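Local coordinates for protein shikimate dehydrogenase (NADP(+)) (Thermus thermophilus, PDB 2D5C) that catalyses the reversible NADPH-linked reduction of 3-dehydroshikimate to shikimate, the fourth of seven steps in the chorismate pathway towards aromatic amino acids, at residues 200-205 / 212-217. Residues are numbered along the deposited sequence; the frame is centred on the assembly and turned at random.
Sequences GAAVDL and TRFLRE. With SO4 (sulfate ion), chain C.
Asp204 and Thr212 reach for each other from opposite directions, and OG1 of Thr212 donates to OD2 of Asp204 over 2.6 Å, meeting the carboxylate on its anti side and somewhat out of its plane. The same hydroxyl oxygen accepts from Leu215 N at 3.2 Å, the capping bond of an N-cap residue, a worked example of how a single N-cap hydroxyl can serve both the helix start and the adjoining strand. A first torsion of -161° swings the carboxylate away from the backbone N of Asp204 and out to the hydroxyl; its other oxygen, OD1, is held by Asn177 and the backbone N of Val206, which fixes the carboxylate's rotation. With the hydroxyl gone, as with an alanine at Thr212, OD2 and the Leu215 N-H would probably lose their shared mate.

Apolar groups fill in around this bond. Leu215 lays its branch point alongside the aspartate stem, CG lying 3.5 Å from CB of Asp204. The Phe214 ring slants past the carboxylate, their planes 77° apart, with CD2 3.6 Å from OD2, while the neighbouring CE2 lies 4.1 Å from CB of Ala202. Phe196 and Leu175 also pack against this ring.

Strand 201-204 and the start of helix 213-220 run nearly antiparallel, at 166°, as expected within a beta-alpha-beta crossover, here closed by strand 224-226 in the parallel sheet of the Rossmann-type NADP-binding domain.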
# COMPACT_ATOMS: atom_id res chain seq x y z
N GLY A 200 16.27 28.71 23.75
CA GLY A 200 15.56 27.56 23.22
C GLY A 200 15.82 27.34 21.74
O GLY A 200 16.90 27.64 21.24
N ALA A 201 14.81 26.81 21.03
CA ALA A 201 14.94 26.53 19.60
C ALA A 201 13.67 26.92 18.82
O ALA A 201 12.58 27.04 19.40
CB ALA A 201 15.25 25.04 19.39
N ALA A 202 13.83 27.12 17.52
CA ALA A 202 12.71 27.48 16.65
C ALA A 202 12.81 26.73 15.32
O ALA A 202 13.90 26.54 14.78
CB ALA A 202 12.68 28.99 16.40
N VAL A 203 11.66 26.30 14.81
CA VAL A 203 11.60 25.58 13.55
C VAL A 203 10.50 26.20 12.70
O VAL A 203 9.44 26.52 13.23
CB VAL A 203 11.28 24.09 13.77
CG1 VAL A 203 11.25 23.35 12.44
CG2 VAL A 203 12.32 23.47 14.72
N ASP A 204 10.77 26.41 11.42
CA ASP A 204 9.77 27.00 10.53
C ASP A 204 9.46 26.01 9.41
O ASP A 204 10.38 25.50 8.76
CB ASP A 204 10.28 28.33 9.93
CG ASP A 204 9.16 29.21 9.38
OD1 ASP A 204 8.07 28.67 9.08
OD2 ASP A 204 9.35 30.44 9.21
N LEU A 205 8.18 25.70 9.20
CA LEU A 205 7.78 24.79 8.15
C LEU A 205 7.79 25.51 6.79
O LEU A 205 7.88 24.87 5.75
CB LEU A 205 6.37 24.23 8.41
CG LEU A 205 6.14 23.53 9.75
CD1 LEU A 205 4.85 22.70 9.69
CD2 LEU A 205 7.31 22.64 10.07
N THR A 212 13.24 32.73 6.47
CA THR A 212 12.08 33.57 6.72
C THR A 212 12.36 34.62 7.78
O THR A 212 13.36 34.54 8.50
CB THR A 212 10.91 32.69 7.21
OG1 THR A 212 11.32 32.01 8.40
CG2 THR A 212 10.55 31.65 6.15
N ARG A 213 11.47 35.60 7.88
CA ARG A 213 11.63 36.64 8.88
C ARG A 213 11.63 35.97 10.26
O ARG A 213 12.48 36.26 11.09
CB ARG A 213 10.52 37.67 8.79
CG ARG A 213 10.73 38.81 9.76
CD ARG A 213 9.73 39.95 9.63
NE ARG A 213 9.96 40.89 10.72
CZ ARG A 213 9.05 41.68 11.27
NH1 ARG A 213 7.79 41.68 10.82
NH2 ARG A 213 9.38 42.44 12.30
N PHE A 214 10.68 35.06 10.48
CA PHE A 214 10.57 34.31 11.75
C PHE A 214 11.90 33.65 12.15
O PHE A 214 12.35 33.75 13.30
CB PHE A 214 9.47 33.24 11.59
CG PHE A 214 9.35 32.29 12.76
CD1 PHE A 214 8.57 32.61 13.87
CD2 PHE A 214 9.95 31.04 12.72
CE1 PHE A 214 8.39 31.70 14.91
CE2 PHE A 214 9.77 30.11 13.76
CZ PHE A 214 8.99 30.44 14.85
N LEU A 215 12.52 32.95 11.21
CA LEU A 215 13.77 32.26 11.52
C LEU A 215 14.91 33.24 11.77
O LEU A 215 15.75 33.01 12.63
CB LEU A 215 14.17 31.29 10.41
CG LEU A 215 13.39 29.97 10.36
CD1 LEU A 215 13.85 29.17 9.16
CD2 LEU A 215 13.62 29.17 11.65
N ARG A 216 14.95 34.32 10.99
CA ARG A 216 16.00 35.31 11.18
C ARG A 216 15.83 35.97 12.54
O ARG A 216 16.81 36.26 13.22
CB ARG A 216 15.95 36.35 10.05
CG ARG A 216 16.43 35.82 8.70
CD ARG A 216 16.04 36.77 7.57
NE ARG A 216 16.51 36.33 6.25
CZ ARG A 216 17.74 36.55 5.78
NH1 ARG A 216 18.64 37.20 6.51
NH2 ARG A 216 18.07 36.14 4.56
N GLU A 217 14.59 36.19 12.96
CA GLU A 217 14.34 36.79 14.26
C GLU A 217 14.78 35.83 15.36
O GLU A 217 15.40 36.23 16.35
CB GLU A 217 12.85 37.09 14.44
CG GLU A 217 12.37 38.28 13.65
CD GLU A 217 10.86 38.43 13.71
OE1 GLU A 217 10.18 37.40 13.58
OE2 GLU A 217 10.37 39.56 13.89
S SO4 C . 7.26 43.24 15.14
O1 SO4 C . 8.47 42.30 15.67
O2 SO4 C . 6.51 43.58 16.32
O3 SO4 C . 7.74 44.29 14.52
O4 SO4 C . 6.48 42.34 14.34